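PDB 3WQB: aeromonas extracellular serine protease from Aeromonas sobria, which is a calcium-binding, furin-like serine endopeptidase that cleaves after paired basic residues, one of them lysine, and is probably a virulence factor that cuts host plasma proteins. Local coordinates for residues 88-100 and 137-151. The protein carries 1 engineered substitution. Sequence-based numbering, arbitrary orientation.
Sequences LADNVRPGSKNVV and PRAQLQGFNLLDDNS
Gln142 and Arg93 meet flat on flat: the Gln142 amide lies with NE2 over the centre of the guanidinium, the two planes only 13° apart. NE2 stands 3.4 Å from Arg93 NH2, a stacking approach between two donors that forms no bond. In its own amide plane, NE2 instead gives a nearly straight hydrogen bond to Pro94 O (2.9 Å). Farther along, Ser96 OG, swung beside its own backbone N (chi1 -64°), accepts from Gly143 N at 2.8 Å, apparently replacing the Gly95 carbonyl of a regular parallel bridge. The loop backbone pairs on both sides of this point: Leu141 N reaches Asn91 O and Leu141 O receives Arg93 N, then Lys97 N binds Gly143 O. Between the bridges Val92-Leu141 and Lys97-Phe144 the register slips by two residues, within the loop that carries Pro94 and Gly95. At the strand's end Asn145 grips the loop twice, OD1 taking Val99 N in the carbonyl plane on a lone pair (2.8 Å) while ND2 gives to Asn98 OD1 from above that amide (3.0 Å). At the other end Asn91 ND2 donates to Pro137 O (2.8 Å) and also to Ala124 O.

A second shell fixes the stacked pair: Asp170 forms a salt bridge with Arg93, and Asn171 bonds to both Arg93 and Gln142. A water accepts from Arg93 NE and lies near Gln140 O. Strand 140-144 is the outermost of the parallel sheet on this side, its inner edge paired with strand 73-77; residues 88-100 line its other edge through two single parallel bridges, beside the first calcium site of the subtilisin-like alpha/beta domain.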
loop_
_atom_site.group_PDB
_atom_site.type_symbol
_atom_site.label_atom_id
_atom_site.label_comp_id
_atom_site.label_asym_id
_atom_site.label_seq_id
_atom_site.Cartn_x
_atom_site.Cartn_y
_atom_site.Cartn_z
ATOM N N LEU A 88 0.860 14.041 21.453
ATOM C CA LEU A 88 1.476 12.751 21.097
ATOM C C LEU A 88 2.467 12.214 22.124
ATOM O O LEU A 88 2.605 11.000 22.279
ATOM C CB LEU A 88 2.181 12.819 19.735
ATOM C CG LEU A 88 1.293 13.121 18.525
ATOM C CD1 LEU A 88 2.144 13.401 17.297
ATOM C CD2 LEU A 88 0.316 11.974 18.249
ATOM N N ALA A 89 3.156 13.121 22.817
ATOM C CA ALA A 89 4.308 12.768 23.645
ATOM C C ALA A 89 4.033 11.660 24.648
ATOM O O ALA A 89 4.849 10.750 24.802
ATOM C CB ALA A 89 4.850 14.009 24.356
ATOM N N ASP A 90 2.880 11.727 25.316
ATOM C CA ASP A 90 2.545 10.716 26.330
ATOM C C ASP A 90 2.464 9.305 25.756
ATOM O O ASP A 90 2.597 8.324 26.498
ATOM C CB ASP A 90 1.221 11.039 27.029
ATOM C CG ASP A 90 1.308 12.227 27.965
ATOM O OD1 ASP A 90 2.428 12.691 28.268
ATOM O OD2 ASP A 90 0.230 12.693 28.404
ATOM N N ASN A 91 2.227 9.207 24.450
ATOM C CA ASN A 91 2.116 7.912 23.784
ATOM C C ASN A 91 3.365 7.475 23.033
ATOM O O ASN A 91 3.370 6.430 22.392
ATOM C CB ASN A 91 0.889 7.892 22.862
ATOM C CG ASN A 91 -0.413 7.758 23.641
ATOM O OD1 ASN A 91 -0.407 7.372 24.824
ATOM N ND2 ASN A 91 -1.527 8.077 23.002
ATOM N N VAL A 92 4.435 8.252 23.122
ATOM C CA VAL A 92 5.671 7.861 22.456
ATOM C C VAL A 92 6.444 6.935 23.373
ATOM O O VAL A 92 6.670 7.261 24.535
ATOM C CB VAL A 92 6.518 9.098 22.076
ATOM C CG1 VAL A 92 7.883 8.696 21.532
ATOM C CG2 VAL A 92 5.774 9.957 21.059
ATOM N N ARG A 93 6.842 5.781 22.857
ATOM C CA ARG A 93 7.698 4.897 23.646
ATOM C C ARG A 93 9.123 4.927 23.092
ATOM O O ARG A 93 9.335 5.365 21.961
ATOM C CB ARG A 93 7.136 3.477 23.734
ATOM C CG ARG A 93 7.207 2.711 22.449
ATOM C CD ARG A 93 6.954 1.225 22.687
ATOM N NE ARG A 93 7.099 0.465 21.451
ATOM C CZ ARG A 93 7.909 -0.577 21.271
ATOM N NH1 ARG A 93 8.660 -1.055 22.260
ATOM N NH2 ARG A 93 7.936 -1.177 20.089
ATOM N N PRO A 94 10.107 4.480 23.890
ATOM C CA PRO A 94 11.484 4.523 23.399
ATOM C C PRO A 94 11.707 3.681 22.151
ATOM O O PRO A 94 11.019 2.672 21.942
ATOM C CB PRO A 94 12.287 3.922 24.561
ATOM C CG PRO A 94 11.456 4.193 25.754
ATOM C CD PRO A 94 10.046 4.005 25.284
ATOM N N GLY A 95 12.669 4.105 21.334
ATOM C CA GLY A 95 13.106 3.306 20.198
ATOM C C GLY A 95 13.012 3.951 18.830
ATOM O O GLY A 95 13.526 3.403 17.868
ATOM N N SER A 96 12.357 5.104 18.725
ATOM C CA SER A 96 12.356 5.840 17.459
ATOM C C SER A 96 13.778 6.096 16.982
ATOM O O SER A 96 14.702 6.204 17.798
ATOM C CB SER A 96 11.665 7.190 17.607
ATOM O OG SER A 96 10.292 7.063 17.924
ATOM N N LYS A 97 13.945 6.215 15.668
ATOM C CA LYS A 97 15.241 6.543 15.089
ATOM C C LYS A 97 15.108 7.552 13.959
ATOM O O LYS A 97 14.256 7.430 13.065
ATOM C CB LYS A 97 15.990 5.295 14.599
ATOM C CG LYS A 97 17.425 5.592 14.169
ATOM C CD LYS A 97 18.232 4.351 13.849
ATOM C CE LYS A 97 19.606 4.746 13.327
ATOM N NZ LYS A 97 20.427 3.540 13.039
ATOM N N ASN A 98 15.967 8.560 14.025
ATOM C CA ASN A 98 16.173 9.463 12.919
ATOM C C ASN A 98 17.264 8.850 12.052
ATOM O O ASN A 98 18.434 8.799 12.447
ATOM C CB ASN A 98 16.598 10.831 13.442
ATOM C CG ASN A 98 16.579 11.884 12.370
ATOM O OD1 ASN A 98 17.024 11.648 11.254
ATOM N ND2 ASN A 98 16.063 13.066 12.704
ATOM N N VAL A 99 16.885 8.345 10.885
ATOM C CA VAL A 99 17.852 7.634 10.047
ATOM C C VAL A 99 18.767 8.590 9.275
ATOM O O VAL A 99 19.777 8.164 8.710
ATOM C CB VAL A 99 17.177 6.610 9.096
ATOM C CG1 VAL A 99 16.367 5.596 9.890
ATOM C CG2 VAL A 99 16.308 7.306 8.046
ATOM N N VAL A 100 18.417 9.874 9.265
ATOM C CA VAL A 100 19.260 10.895 8.642
ATOM C C VAL A 100 20.406 11.304 9.585
ATOM O O VAL A 100 21.570 11.296 9.183
ATOM C CB VAL A 100 18.430 12.122 8.191
ATOM C CG1 VAL A 100 19.338 13.185 7.563
ATOM C CG2 VAL A 100 17.342 11.694 7.211
ATOM N N PRO A 137 -6.226 5.684 21.402
ATOM C CA PRO A 137 -5.479 6.711 22.127
ATOM C C PRO A 137 -4.627 6.189 23.280
ATOM O O PRO A 137 -3.944 6.975 23.947
ATOM C CB PRO A 137 -6.574 7.654 22.630
ATOM C CG PRO A 137 -7.760 6.783 22.791
ATOM C CD PRO A 137 -7.672 5.752 21.688
ATOM N N ARG A 138 -4.642 4.884 23.507
ATOM C CA ARG A 138 -3.734 4.294 24.489
ATOM C C ARG A 138 -2.628 3.449 23.850
ATOM O O ARG A 138 -1.799 2.856 24.556
ATOM C CB ARG A 138 -4.508 3.514 25.560
ATOM C CG ARG A 138 -5.439 4.383 26.410
ATOM C CD ARG A 138 -6.050 3.599 27.566
ATOM N NE ARG A 138 -5.019 3.132 28.485
ATOM C CZ ARG A 138 -5.148 2.112 29.332
ATOM N NH1 ARG A 138 -6.274 1.414 29.401
ATOM N NH2 ARG A 138 -4.129 1.783 30.106
ATOM N N ALA A 139 -2.606 3.398 22.519
ATOM C CA ALA A 139 -1.520 2.717 21.816
ATOM C C ALA A 139 -0.217 3.509 21.970
ATOM O O ALA A 139 -0.244 4.719 22.242
ATOM C CB ALA A 139 -1.878 2.514 20.349
ATOM N N GLN A 140 0.914 2.830 21.789
ATOM C CA GLN A 140 2.235 3.458 21.934
ATOM C C GLN A 140 2.939 3.541 20.593
ATOM O O GLN A 140 2.944 2.576 19.838
ATOM C CB GLN A 140 3.096 2.693 22.938
ATOM C CG GLN A 140 2.561 2.724 24.364
ATOM C CD GLN A 140 3.264 3.741 25.238
ATOM O OE1 GLN A 140 2.860 4.900 25.310
ATOM N NE2 GLN A 140 4.316 3.303 25.923
ATOM N N LEU A 141 3.548 4.690 20.320
ATOM C CA LEU A 141 4.145 4.971 19.010
ATOM C C LEU A 141 5.661 5.002 19.008
ATOM O O LEU A 141 6.297 5.451 19.980
ATOM C CB LEU A 141 3.686 6.340 18.509
ATOM C CG LEU A 141 2.200 6.591 18.322
ATOM C CD1 LEU A 141 1.955 8.095 18.257
ATOM C CD2 LEU A 141 1.733 5.881 17.064
ATOM N N GLN A 142 6.231 4.526 17.903
ATOM C CA GLN A 142 7.600 4.852 17.522
ATOM C C GLN A 142 7.575 5.454 16.126
ATOM O O GLN A 142 6.707 5.122 15.316
ATOM C CB GLN A 142 8.471 3.605 17.462
ATOM C CG GLN A 142 8.806 2.963 18.775
ATOM C CD GLN A 142 9.486 1.631 18.550
ATOM O OE1 GLN A 142 9.283 0.979 17.515
ATOM N NE2 GLN A 142 10.305 1.215 19.511
ATOM N N GLY A 143 8.543 6.317 15.833
ATOM C CA GLY A 143 8.667 6.889 14.490
ATOM C C GLY A 143 10.017 6.591 13.862
ATOM O O GLY A 143 11.046 6.625 14.542
ATOM N N PHE A 144 10.008 6.303 12.562
ATOM C CA PHE A 144 11.233 6.054 11.808
ATOM C C PHE A 144 11.085 6.849 10.521
ATOM O O PHE A 144 10.202 6.559 9.714
ATOM C CB PHE A 144 11.395 4.558 11.527
ATOM C CG PHE A 144 11.437 3.727 12.766
ATOM C CD1 PHE A 144 12.614 3.595 13.486
ATOM C CD2 PHE A 144 10.294 3.087 13.229
ATOM C CE1 PHE A 144 12.664 2.843 14.663
ATOM C CE2 PHE A 144 10.335 2.334 14.391
ATOM C CZ PHE A 144 11.514 2.216 15.115
ATOM N N ASN A 145 11.930 7.869 10.353
ATOM C CA ASN A 145 11.744 8.850 9.286
ATOM C C ASN A 145 12.356 8.446 7.943
ATOM O O ASN A 145 13.107 9.215 7.323
ATOM C CB ASN A 145 12.228 10.241 9.736
ATOM C CG ASN A 145 13.728 10.306 9.979
ATOM O OD1 ASN A 145 14.378 9.289 10.205
ATOM N ND2 ASN A 145 14.280 11.514 9.956
ATOM N N LEU A 146 11.998 7.245 7.488
ATOM C CA LEU A 146 12.486 6.707 6.219
ATOM C C LEU A 146 12.233 7.620 5.022
ATOM O O LEU A 146 12.985 7.586 4.050
ATOM C CB LEU A 146 11.839 5.338 5.953
ATOM C CG LEU A 146 12.654 4.118 6.387
ATOM C CD1 LEU A 146 13.857 3.919 5.457
ATOM C CD2 LEU A 146 13.096 4.176 7.856
ATOM N N LEU A 147 11.159 8.408 5.090
ATOM C CA LEU A 147 10.709 9.233 3.960
ATOM C C LEU A 147 11.134 10.692 4.074
ATOM O O LEU A 147 10.699 11.524 3.277
ATOM C CB LEU A 147 9.189 9.143 3.796
ATOM C CG LEU A 147 8.548 7.754 3.758
ATOM C CD1 LEU A 147 7.040 7.863 3.640
ATOM C CD2 LEU A 147 9.119 6.905 2.648
ATOM N N ASP A 148 11.985 11.005 5.053
ATOM C CA ASP A 148 12.580 12.350 5.123
ATOM C C ASP A 148 13.237 12.647 3.777
ATOM O O ASP A 148 13.816 11.754 3.154
ATOM C CB ASP A 148 13.620 12.422 6.254
ATOM C CG ASP A 148 14.188 13.822 6.447
ATOM O OD1 ASP A 148 15.087 14.236 5.681
ATOM O OD2 ASP A 148 13.746 14.510 7.389
ATOM N N ASP A 149 13.151 13.903 3.333
ATOM C CA ASP A 149 13.740 14.312 2.047
ATOM C C ASP A 149 15.221 13.923 1.931
ATOM O O ASP A 149 15.709 13.652 0.833
ATOM C CB ASP A 149 13.594 15.830 1.810
ATOM C CG ASP A 149 12.142 16.278 1.536
ATOM O OD1 ASP A 149 11.227 15.427 1.423
ATOM O OD2 ASP A 149 11.919 17.516 1.425
ATOM N N ASN A 150 15.933 13.900 3.057
ATOM C CA ASN A 150 17.360 13.574 3.061
ATOM C C ASN A 150 17.684 12.118 3.375
ATOM O O ASN A 150 18.851 11.757 3.508
ATOM C CB ASN A 150 18.118 14.486 4.024
ATOM C CG ASN A 150 18.199 15.907 3.523
ATOM O OD1 ASN A 150 18.017 16.173 2.331
ATOM N ND2 ASN A 150 18.454 16.831 4.437
ATOM N N SER A 151 16.651 11.295 3.509
ATOM C CA SER A 151 16.844 9.858 3.635
ATOM C C SER A 151 16.994 9.232 2.251
ATOM O O SER A 151 16.190 9.499 1.346
ATOM C CB SER A 151 15.663 9.238 4.355
ATOM O OG SER A 151 15.707 7.826 4.242
HETATM O O HOH W 1 5.603 1.582 19.343
#